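Local coordinates for protein iota-carrageenase (Alteromonas sp., PDB 1H80) that hydrolyses internal beta-1,4 linkages of iota-carrageenan, a sulfated galactan of red algal cell walls, with inversion of anomeric configuration, at residues G56-N62 / N75-E81. Sequence-based numbering, arbitrary orientation.
With NA (sodium ion), chain G.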
ATOM      1  N   GLY A  56      -3.872  27.682   8.283  1.00 11.94           N
ATOM      2  CA  GLY A  56      -4.222  28.268   7.009  1.00 12.04           C
ATOM      3  C   GLY A  56      -4.013  27.327   5.852  1.00 12.45           C
ATOM      4  O   GLY A  56      -3.701  26.148   6.032  1.00 12.90           O
ATOM      5  N   THR A  57      -4.191  27.868   4.653  1.00 13.03           N
ATOM      6  CA  THR A  57      -4.051  27.102   3.431  1.00 13.64           C
ATOM      7  C   THR A  57      -2.854  27.574   2.632  1.00 13.70           C
ATOM      8  O   THR A  57      -2.542  28.763   2.602  1.00 14.00           O
ATOM      9  CB  THR A  57      -5.322  27.233   2.556  1.00 15.65           C
ATOM     10  OG1 THR A  57      -6.444  26.691   3.267  1.00 18.30           O
ATOM     11  CG2 THR A  57      -5.156  26.487   1.236  1.00 17.27           C
ATOM     12  N   LEU A  58      -2.170  26.627   2.007  1.00 11.84           N
ATOM     13  CA  LEU A  58      -1.037  26.944   1.161  1.00 11.59           C
ATOM     14  C   LEU A  58      -1.388  26.454  -0.230  1.00 11.27           C
ATOM     15  O   LEU A  58      -1.743  25.289  -0.415  1.00 11.44           O
ATOM     16  CB  LEU A  58       0.228  26.227   1.635  1.00 11.61           C
ATOM     17  CG  LEU A  58       1.417  26.438   0.694  1.00 12.39           C
ATOM     18  CD1 LEU A  58       1.827  27.908   0.709  1.00 13.05           C
ATOM     19  CD2 LEU A  58       2.580  25.558   1.126  1.00 14.32           C
ATOM     20  N   LEU A  59      -1.311  27.344  -1.209  1.00 11.87           N
ATOM     21  CA  LEU A  59      -1.598  26.953  -2.573  1.00 11.34           C
ATOM     22  C   LEU A  59      -0.285  26.713  -3.294  1.00 11.41           C
ATOM     23  O   LEU A  59       0.611  27.549  -3.232  1.00 11.86           O
ATOM     24  CB  LEU A  59      -2.364  28.053  -3.317  1.00 12.89           C
ATOM     25  CG  LEU A  59      -2.705  27.722  -4.775  1.00 14.48           C
ATOM     26  CD1 LEU A  59      -3.711  26.573  -4.825  1.00 14.66           C
ATOM     27  CD2 LEU A  59      -3.282  28.944  -5.459  1.00 17.41           C
ATOM     28  N   ILE A  60      -0.164  25.556  -3.935  1.00 11.82           N
ATOM     29  CA  ILE A  60       1.014  25.247  -4.732  1.00 11.91           C
ATOM     30  C   ILE A  60       0.476  25.448  -6.143  1.00 12.66           C
ATOM     31  O   ILE A  60      -0.281  24.623  -6.656  1.00 12.99           O
ATOM     32  CB  ILE A  60       1.483  23.797  -4.543  1.00 13.32           C
ATOM     33  CG1 ILE A  60       1.961  23.601  -3.104  1.00 13.47           C
ATOM     34  CG2 ILE A  60       2.611  23.482  -5.518  1.00 14.01           C
ATOM     35  CD1 ILE A  60       2.541  22.224  -2.828  1.00 14.88           C
ATOM     36  N   PRO A  61       0.842  26.568  -6.781  1.00 12.90           N
ATOM     37  CA  PRO A  61       0.393  26.907  -8.129  1.00 13.46           C
ATOM     38  C   PRO A  61       1.034  26.098  -9.237  1.00 13.49           C
ATOM     39  O   PRO A  61       2.088  25.496  -9.052  1.00 14.48           O
ATOM     40  CB  PRO A  61       0.725  28.390  -8.228  1.00 13.89           C
ATOM     41  CG  PRO A  61       2.014  28.465  -7.489  1.00 13.25           C
ATOM     42  CD  PRO A  61       1.778  27.586  -6.269  1.00 13.39           C
ATOM     43  N   ASN A  62       0.388  26.099 -10.395  1.00 14.03           N
ATOM     44  CA  ASN A  62       0.889  25.351 -11.535  1.00 14.67           C
ATOM     45  C   ASN A  62       2.368  25.582 -11.792  1.00 15.07           C
ATOM     46  O   ASN A  62       2.856  26.711 -11.770  1.00 15.97           O
ATOM     47  CB  ASN A  62       0.073  25.682 -12.781  1.00 15.54           C
ATOM     48  CG  ASN A  62      -1.311  25.085 -12.726  1.00 16.73           C
ATOM     49  OD1 ASN A  62      -1.492  23.988 -12.199  1.00 16.30           O
ATOM     50  ND2 ASN A  62      -2.293  25.788 -13.275  1.00 18.56           N
ATOM     51  N   ASN A  75      -2.314  22.104  11.444  1.00 12.71           N
ATOM     52  CA  ASN A  75      -3.163  23.141  10.896  1.00 12.20           C
ATOM     53  C   ASN A  75      -2.708  23.726   9.572  1.00 12.14           C
ATOM     54  O   ASN A  75      -2.962  24.890   9.275  1.00 13.06           O
ATOM     55  CB  ASN A  75      -3.345  24.239  11.943  1.00 12.91           C
ATOM     56  CG  ASN A  75      -3.958  23.705  13.221  1.00 12.99           C
ATOM     57  OD1 ASN A  75      -5.034  23.101  13.200  1.00 13.34           O
ATOM     58  ND2 ASN A  75      -3.277  23.916  14.341  1.00 15.26           N
ATOM     59  N   VAL A  76      -2.038  22.899   8.779  1.00 11.02           N
ATOM     60  CA  VAL A  76      -1.575  23.305   7.465  1.00 11.55           C
ATOM     61  C   VAL A  76      -2.410  22.538   6.456  1.00 11.31           C
ATOM     62  O   VAL A  76      -2.532  21.316   6.531  1.00 12.06           O
ATOM     63  CB  VAL A  76      -0.086  22.976   7.258  1.00 11.78           C
ATOM     64  CG1 VAL A  76       0.325  23.308   5.837  1.00 13.29           C
ATOM     65  CG2 VAL A  76       0.754  23.779   8.243  1.00 12.65           C
ATOM     66  N   HIS A  77      -2.998  23.267   5.519  1.00 10.52           N
ATOM     67  CA  HIS A  77      -3.846  22.667   4.508  1.00 10.82           C
ATOM     68  C   HIS A  77      -3.338  23.072   3.148  1.00 11.37           C
ATOM     69  O   HIS A  77      -3.465  24.221   2.731  1.00 13.26           O
ATOM     70  CB  HIS A  77      -5.280  23.120   4.760  1.00 11.67           C
ATOM     71  CG  HIS A  77      -5.787  22.690   6.098  1.00 12.44           C
ATOM     72  ND1 HIS A  77      -6.331  21.444   6.318  1.00 11.55           N
ATOM     73  CD2 HIS A  77      -5.700  23.282   7.313  1.00 12.94           C
ATOM     74  CE1 HIS A  77      -6.550  21.283   7.611  1.00 13.08           C
ATOM     75  NE2 HIS A  77      -6.175  22.383   8.236  1.00 13.37           N
ATOM     76  N   ILE A  78      -2.732  22.104   2.475  1.00 10.27           N
ATOM     77  CA  ILE A  78      -2.147  22.330   1.169  1.00 10.88           C
ATOM     78  C   ILE A  78      -3.088  21.973   0.035  1.00 10.90           C
ATOM     79  O   ILE A  78      -3.704  20.907   0.030  1.00 10.96           O
ATOM     80  CB  ILE A  78      -0.839  21.523   1.034  1.00 11.42           C
ATOM     81  CG1 ILE A  78       0.157  21.999   2.096  1.00 12.40           C
ATOM     82  CG2 ILE A  78      -0.260  21.679  -0.367  1.00 12.11           C
ATOM     83  CD1 ILE A  78       1.415  21.160   2.180  1.00 14.31           C
ATOM     84  N   ARG A  79      -3.212  22.895  -0.914  1.00 10.96           N
ATOM     85  CA  ARG A  79      -4.045  22.684  -2.084  1.00 11.55           C
ATOM     86  C   ARG A  79      -3.122  22.839  -3.273  1.00 11.47           C
ATOM     87  O   ARG A  79      -2.332  23.781  -3.349  1.00 11.56           O
ATOM     88  CB  ARG A  79      -5.192  23.696  -2.123  1.00 12.81           C
ATOM     89  CG  ARG A  79      -6.225  23.443  -1.025  1.00 14.56           C
ATOM     90  CD  ARG A  79      -6.858  22.057  -1.178  1.00 17.36           C
ATOM     91  NE  ARG A  79      -7.800  21.735  -0.106  1.00 18.56           N
ATOM     92  CZ  ARG A  79      -7.467  21.258   1.093  1.00 18.25           C
ATOM     93  NH1 ARG A  79      -6.195  21.026   1.414  1.00 15.02           N
ATOM     94  NH2 ARG A  79      -8.421  21.011   1.980  1.00 18.96           N
ATOM     95  N   VAL A  80      -3.222  21.900  -4.200  1.00 10.32           N
ATOM     96  CA  VAL A  80      -2.345  21.890  -5.361  1.00 11.06           C
ATOM     97  C   VAL A  80      -3.089  22.085  -6.669  1.00 10.72           C
ATOM     98  O   VAL A  80      -4.051  21.376  -6.952  1.00 11.46           O
ATOM     99  CB  VAL A  80      -1.583  20.552  -5.409  1.00 11.41           C
ATOM    100  CG1 VAL A  80      -0.511  20.599  -6.477  1.00 11.93           C
ATOM    101  CG2 VAL A  80      -0.985  20.245  -4.040  1.00 11.91           C
ATOM    102  N   GLU A  81      -2.648  23.038  -7.483  1.00 11.43           N
ATOM    103  CA  GLU A  81      -3.329  23.254  -8.751  1.00 11.89           C
ATOM    104  C   GLU A  81      -3.200  22.035  -9.659  1.00 12.10           C
ATOM    105  O   GLU A  81      -2.259  21.246  -9.544  1.00 11.48           O
ATOM    106  CB  GLU A  81      -2.831  24.533  -9.425  1.00 12.41           C
ATOM    107  CG  GLU A  81      -3.233  25.772  -8.634  1.00 15.07           C
ATOM    108  CD  GLU A  81      -3.145  27.057  -9.437  1.00 16.37           C
ATOM    109  OE1 GLU A  81      -2.106  27.290 -10.081  1.00 17.13           O
ATOM    110  OE2 GLU A  81      -4.119  27.842  -9.413  1.00 17.37           O
TER
HETATM  111 NA    NA G1496      -2.998  29.499 -10.640  1.00 15.82          NA
HETATM  112  O   HOH W   1      -1.197  29.195 -12.005  1.00 22.85           O
HETATM  113  O   HOH W   2      -1.806  30.623  -8.934  1.00 28.53           O
HETATM  114  O   HOH W   3      -4.417  28.592 -12.627  1.00 25.49           O
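Glu81 OE1 is gripped from two directions: the backbone N of Asn62 donates to its anti lone pair over 2.8 Å, and a sodium ion sits 2.4 Å from that same OE1. The carboxylate is bidentate, OE2 binding the metal too, and three waters also bind the ion. Two such grips should hold the carboxylate's rotation, and the cation probably offsets part of its charge. Beyond CG the glutamate chain runs extended, and Glu81 CG meets Leu59 CD1 at 3.9 Å. The Asn62 side chain crosses that of Glu81 at about a right angle, though amide and carboxylate planes are only 33° apart, and Asn62 OD1 accepts a hydrogen bond from Asp83 N.

From this end, 56-60 and 76-80 pair as parallel strands in alternating pattern: His77, Arg79 and Glu81 donate to Gly56, Leu58 and Ile60, and Leu58 and Ile60 donate back to His77 and Arg79. The bond from Glu81 N to Ile60 O (3.0 Å) is almost straight at 177°. On one face, with Thr57 OG1 beside the backbone N (chi1 -62°), CG2 lies anti to that N and reaches 3.9 Å from Arg79 CG, while OG1 hydrogen-bonds Gln18. A glycine here would probably leave Gln18 without this hydroxyl partner and open a gap beside the aliphatic part of Arg79. Bent at chi2, that arginine lets NH1 hydrogen-bond Ile78 O from above the carbonyl plane (2.9 Å) and also Ser112 OG, which His77 ND1 bonds too. On the opposite face Ile60 CD1 packs against Ile78 CG2 at 3.8 Å.

The two strands belong to successive coils of the beta-helix: 20-23 flanks 56-60, 111-115 flanks 76-80 with Phe113 against Ile78 and Val80, and helix 39-50 covers Leu58 through Leu42, Ala45 and Ile49.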